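Local coordinates for protein ribulose-bisphosphate carboxylase (PDB 4NAS) that belongs to the ribulose-bisphosphate carboxylase large-chain family, with an N-terminal domain joined to a TIM-barrel catalytic domain, at residues R293-G307 / R324-A338. Numbering follows the deposited sequence.
Sequences RLAGADIGIFPSMYG and RAEGPHKPVLPAPSA
R293 reaches from the last turn of helix 284-295 into the loop 325-332 and ties it down through backbone carbonyls. Its chain runs fully extended, CG anti to the backbone N (chi1 179°), which carries the guanidinium into the bend of the loop. There NH1 and NH2 both grip A325 O, NH2 at 2.7 Å on a lone pair, while NH1 also bonds H329 O and NE bonds K330 O at 3.0 Å from above its carbonyl plane. Only arginine offers so many donors in one flat group; P331 CA covers one of its faces.

Parallel strand pairing follows: L333 N bonds D298 O, G300 N bonds L333 O at 2.8 Å, A335 N bonds G300 O, and S337 N bonds F302 O. P334 and P336 fit because their nitrogens face away from this pairing. Further along, S304 N bonds S337 O and S304 OG gives its proton to A338 O at 2.6 Å, while accepting from Y306 N in an ST turn.

Apolar packing fills both faces. I299 CG2 meets the small A335 CB at 3.9 Å. On the other face the F302 ring has P334 CB at its edge, 3.5 Å from CE1, and P336 CA over one face. Ahead of strand 333-337, V332 CG2 lies against R293 CG.

Strands 299-303 and 333-337, joined through helix 313-324, make a beta-alpha-beta unit of the barrel; the helix packs on F302 and P334. Strand 264-267 pairs with strand 299-303 on its other edge, while strand 357-359 touches the side chains of I299, I301 and A335.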
loop_
_atom_site.group_PDB
_atom_site.type_symbol
_atom_site.label_atom_id
_atom_site.label_comp_id
_atom_site.label_asym_id
_atom_site.label_seq_id
_atom_site.Cartn_x
_atom_site.Cartn_y
_atom_site.Cartn_z
ATOM N N ARG B 293 -0.851 14.397 -5.220
ATOM C CA ARG B 293 -1.626 15.515 -5.761
ATOM C C ARG B 293 -2.993 15.018 -6.271
ATOM O O ARG B 293 -4.040 15.643 -6.044
ATOM C CB ARG B 293 -0.836 16.252 -6.863
ATOM C CG ARG B 293 -1.571 17.423 -7.494
ATOM C CD ARG B 293 -0.635 18.160 -8.457
ATOM N NE ARG B 293 -1.201 19.421 -8.920
ATOM C CZ ARG B 293 -0.634 20.200 -9.836
ATOM N NH1 ARG B 293 -1.225 21.330 -10.208
ATOM N NH2 ARG B 293 0.505 19.827 -10.402
ATOM N N LEU B 294 -2.994 13.872 -6.928
ATOM C CA LEU B 294 -4.253 13.344 -7.460
ATOM C C LEU B 294 -5.216 12.988 -6.334
ATOM O O LEU B 294 -6.419 13.207 -6.441
ATOM C CB LEU B 294 -3.993 12.096 -8.296
ATOM C CG LEU B 294 -3.201 12.284 -9.597
ATOM C CD1 LEU B 294 -2.919 10.914 -10.287
ATOM C CD2 LEU B 294 -3.935 13.228 -10.522
ATOM N N ALA B 295 -4.662 12.431 -5.259
ATOM C CA ALA B 295 -5.445 11.965 -4.124
ATOM C C ALA B 295 -5.999 13.127 -3.291
ATOM O O ALA B 295 -6.993 12.960 -2.590
ATOM C CB ALA B 295 -4.604 11.020 -3.256
ATOM N N GLY B 296 -5.348 14.293 -3.348
ATOM C CA GLY B 296 -5.895 15.490 -2.720
ATOM C C GLY B 296 -5.074 16.133 -1.604
ATOM O O GLY B 296 -5.590 16.938 -0.836
ATOM N N ALA B 297 -3.795 15.796 -1.506
ATOM C CA ALA B 297 -2.948 16.422 -0.486
ATOM C C ALA B 297 -2.851 17.918 -0.790
ATOM O O ALA B 297 -2.668 18.322 -1.940
ATOM C CB ALA B 297 -1.600 15.824 -0.525
ATOM N N ASP B 298 -3.001 18.750 0.225
ATOM C CA ASP B 298 -2.779 20.175 0.006
ATOM C C ASP B 298 -1.342 20.546 0.360
ATOM O O ASP B 298 -0.810 21.552 -0.113
ATOM C CB ASP B 298 -3.763 21.001 0.820
ATOM C CG ASP B 298 -5.192 20.723 0.441
ATOM O OD1 ASP B 298 -5.609 21.219 -0.617
ATOM O OD2 ASP B 298 -5.884 19.996 1.190
ATOM N N ILE B 299 -0.747 19.742 1.227
ATOM C CA ILE B 299 0.641 19.899 1.621
ATOM C C ILE B 299 1.261 18.528 1.571
ATOM O O ILE B 299 0.694 17.552 2.098
ATOM C CB ILE B 299 0.778 20.451 3.062
ATOM C CG1 ILE B 299 0.046 21.794 3.194
ATOM C CG2 ILE B 299 2.258 20.645 3.415
ATOM C CD1 ILE B 299 -0.136 22.237 4.624
ATOM N N GLY B 300 2.434 18.434 0.956
ATOM C CA GLY B 300 3.071 17.138 0.819
ATOM C C GLY B 300 4.443 17.120 1.484
ATOM O O GLY B 300 5.311 17.916 1.139
ATOM N N ILE B 301 4.618 16.206 2.434
ATOM C CA ILE B 301 5.864 16.035 3.175
ATOM C C ILE B 301 6.667 14.929 2.482
ATOM O O ILE B 301 6.116 13.888 2.161
ATOM C CB ILE B 301 5.553 15.575 4.625
ATOM C CG1 ILE B 301 4.722 16.627 5.372
ATOM C CG2 ILE B 301 6.846 15.161 5.363
ATOM C CD1 ILE B 301 4.200 16.146 6.737
ATOM N N PHE B 302 7.949 15.168 2.230
ATOM C CA PHE B 302 8.812 14.194 1.552
ATOM C C PHE B 302 10.247 14.435 2.034
ATOM O O PHE B 302 10.546 15.525 2.551
ATOM C CB PHE B 302 8.690 14.321 0.002
ATOM C CG PHE B 302 8.964 15.710 -0.522
ATOM C CD1 PHE B 302 7.946 16.648 -0.601
ATOM C CD2 PHE B 302 10.255 16.090 -0.905
ATOM C CE1 PHE B 302 8.204 17.937 -1.063
ATOM C CE2 PHE B 302 10.524 17.388 -1.369
ATOM C CZ PHE B 302 9.497 18.315 -1.441
ATOM N N PRO B 303 11.134 13.419 1.943
ATOM C CA PRO B 303 12.512 13.599 2.433
ATOM C C PRO B 303 13.257 14.673 1.650
ATOM O O PRO B 303 13.187 14.630 0.415
ATOM C CB PRO B 303 13.153 12.221 2.175
ATOM C CG PRO B 303 12.034 11.283 2.214
ATOM C CD PRO B 303 10.834 11.998 1.673
ATOM N N SER B 304 13.921 15.615 2.336
ATOM C CA SER B 304 14.668 16.694 1.668
ATOM C C SER B 304 15.995 16.187 1.120
ATOM O O SER B 304 16.439 15.094 1.471
ATOM C CB SER B 304 14.988 17.847 2.622
ATOM O OG SER B 304 16.068 17.491 3.499
HETATM N N MSE B 305 16.646 17.021 0.302
HETATM C CA MSE B 305 17.947 16.694 -0.246
HETATM C C MSE B 305 19.010 16.990 0.795
HETATM O O MSE B 305 20.197 16.844 0.514
HETATM C CB MSE B 305 18.221 17.514 -1.509
HETATM C CG MSE B 305 17.532 16.999 -2.762
HETATM SE SE MSE B 305 18.258 15.262 -3.247
HETATM C CE MSE B 305 19.853 15.885 -4.189
ATOM N N TYR B 306 18.576 17.383 1.993
ATOM C CA TYR B 306 19.490 17.842 3.052
ATOM C C TYR B 306 19.602 16.902 4.276
ATOM O O TYR B 306 20.370 17.158 5.217
ATOM C CB TYR B 306 19.133 19.300 3.439
ATOM C CG TYR B 306 19.230 20.200 2.213
ATOM C CD1 TYR B 306 20.463 20.495 1.650
ATOM C CD2 TYR B 306 18.094 20.664 1.565
ATOM C CE1 TYR B 306 20.572 21.271 0.500
ATOM C CE2 TYR B 306 18.187 21.438 0.412
ATOM C CZ TYR B 306 19.435 21.737 -0.114
ATOM O OH TYR B 306 19.554 22.506 -1.251
ATOM N N GLY B 307 18.853 15.810 4.272
ATOM C CA GLY B 307 18.925 14.835 5.357
ATOM C C GLY B 307 19.916 13.721 5.057
ATOM O O GLY B 307 20.589 13.753 4.029
ATOM N N ARG B 324 3.674 20.822 -8.718
ATOM C CA ARG B 324 3.507 22.190 -9.214
ATOM C C ARG B 324 3.045 22.343 -10.657
ATOM O O ARG B 324 2.562 23.404 -11.031
ATOM C CB ARG B 324 4.799 22.966 -9.063
ATOM C CG ARG B 324 5.192 23.158 -7.613
ATOM C CD ARG B 324 6.327 24.151 -7.492
ATOM N NE ARG B 324 6.477 24.557 -6.112
ATOM C CZ ARG B 324 7.479 25.299 -5.666
ATOM N NH1 ARG B 324 8.416 25.723 -6.509
ATOM N NH2 ARG B 324 7.529 25.621 -4.382
ATOM N N ALA B 325 3.202 21.292 -11.455
ATOM C CA ALA B 325 2.896 21.360 -12.893
ATOM C C ALA B 325 1.487 21.864 -13.194
ATOM O O ALA B 325 0.515 21.501 -12.530
ATOM C CB ALA B 325 3.116 20.014 -13.558
ATOM N N GLU B 326 1.394 22.701 -14.213
ATOM C CA GLU B 326 0.128 23.262 -14.629
ATOM C C GLU B 326 -0.785 22.157 -15.104
ATOM O O GLU B 326 -0.403 21.317 -15.924
ATOM C CB GLU B 326 0.359 24.282 -15.744
ATOM C CG GLU B 326 1.387 25.338 -15.370
ATOM C CD GLU B 326 0.882 26.280 -14.289
ATOM O OE1 GLU B 326 -0.189 26.898 -14.495
ATOM O OE2 GLU B 326 1.551 26.399 -13.236
ATOM N N GLY B 327 -2.002 22.153 -14.585
ATOM C CA GLY B 327 -2.953 21.122 -14.944
ATOM C C GLY B 327 -4.341 21.500 -14.492
ATOM O O GLY B 327 -4.611 22.659 -14.225
ATOM N N PRO B 328 -5.221 20.509 -14.384
ATOM C CA PRO B 328 -6.612 20.675 -13.959
ATOM C C PRO B 328 -6.763 20.722 -12.451
ATOM O O PRO B 328 -7.795 21.159 -11.968
ATOM C CB PRO B 328 -7.287 19.397 -14.476
ATOM C CG PRO B 328 -6.279 18.720 -15.337
ATOM C CD PRO B 328 -4.955 19.140 -14.853
ATOM N N HIS B 329 -5.773 20.231 -11.716
ATOM C CA HIS B 329 -5.850 20.269 -10.253
ATOM C C HIS B 329 -4.990 21.415 -9.721
ATOM O O HIS B 329 -4.065 21.866 -10.399
ATOM C CB HIS B 329 -5.420 18.929 -9.654
ATOM C CG HIS B 329 -6.195 17.766 -10.182
ATOM N ND1 HIS B 329 -7.572 17.772 -10.273
ATOM C CD2 HIS B 329 -5.794 16.571 -10.681
ATOM C CE1 HIS B 329 -7.985 16.630 -10.796
ATOM N NE2 HIS B 329 -6.925 15.886 -11.062
ATOM N N LYS B 330 -5.318 21.882 -8.521
ATOM C CA LYS B 330 -4.518 22.865 -7.801
ATOM C C LYS B 330 -3.129 22.310 -7.466
ATOM O O LYS B 330 -2.963 21.102 -7.255
ATOM C CB LYS B 330 -5.215 23.263 -6.481
ATOM C CG LYS B 330 -6.603 23.929 -6.626
ATOM C CD LYS B 330 -7.222 24.091 -5.245
ATOM C CE LYS B 330 -8.354 25.102 -5.215
ATOM N NZ LYS B 330 -9.509 24.606 -5.967
ATOM N N PRO B 331 -2.128 23.201 -7.389
ATOM C CA PRO B 331 -0.763 22.835 -6.981
ATOM C C PRO B 331 -0.662 22.596 -5.476
ATOM O O PRO B 331 -1.478 23.084 -4.687
ATOM C CB PRO B 331 0.054 24.067 -7.386
ATOM C CG PRO B 331 -0.908 25.177 -7.252
ATOM C CD PRO B 331 -2.229 24.640 -7.714
ATOM N N VAL B 332 0.349 21.839 -5.092
ATOM C CA VAL B 332 0.500 21.366 -3.725
ATOM C C VAL B 332 1.714 22.053 -3.111
ATOM O O VAL B 332 2.690 22.298 -3.807
ATOM C CB VAL B 332 0.728 19.847 -3.702
ATOM C CG1 VAL B 332 0.907 19.331 -2.261
ATOM C CG2 VAL B 332 -0.420 19.140 -4.412
ATOM N N LEU B 333 1.645 22.359 -1.816
ATOM C CA LEU B 333 2.781 22.933 -1.097
ATOM C C LEU B 333 3.754 21.836 -0.701
ATOM O O LEU B 333 3.367 20.875 -0.056
ATOM C CB LEU B 333 2.301 23.653 0.180
ATOM C CG LEU B 333 1.783 25.087 0.100
ATOM C CD1 LEU B 333 0.985 25.418 1.371
ATOM C CD2 LEU B 333 2.955 26.057 -0.055
ATOM N N PRO B 334 5.019 21.963 -1.102
ATOM C CA PRO B 334 6.032 21.003 -0.649
ATOM C C PRO B 334 6.532 21.301 0.763
ATOM O O PRO B 334 6.799 22.474 1.135
ATOM C CB PRO B 334 7.164 21.175 -1.666
ATOM C CG PRO B 334 6.987 22.561 -2.195
ATOM C CD PRO B 334 5.525 22.877 -2.140
ATOM N N ALA B 335 6.648 20.246 1.555
ATOM C CA ALA B 335 7.149 20.366 2.921
ATOM C C ALA B 335 8.324 19.394 3.124
ATOM O O ALA B 335 8.166 18.329 3.736
ATOM C CB ALA B 335 6.036 20.079 3.901
ATOM N N PRO B 336 9.494 19.738 2.567
ATOM C CA PRO B 336 10.620 18.805 2.615
ATOM C C PRO B 336 11.144 18.676 4.043
ATOM O O PRO B 336 11.210 19.665 4.789
ATOM C CB PRO B 336 11.639 19.434 1.657
ATOM C CG PRO B 336 11.272 20.892 1.607
ATOM C CD PRO B 336 9.804 20.964 1.807
ATOM N N SER B 337 11.484 17.450 4.422
ATOM C CA SER B 337 11.776 17.132 5.806
ATOM C C SER B 337 13.240 16.722 5.971
ATOM O O SER B 337 13.878 16.274 5.004
ATOM C CB SER B 337 10.845 16.010 6.296
ATOM O OG SER B 337 11.094 14.774 5.618
ATOM N N ALA B 338 13.743 16.883 7.198
ATOM C CA ALA B 338 15.127 16.559 7.601
ATOM C C ALA B 338 16.198 17.581 7.198
ATOM O O ALA B 338 16.259 18.034 6.060
ATOM C CB ALA B 338 15.532 15.136 7.192
#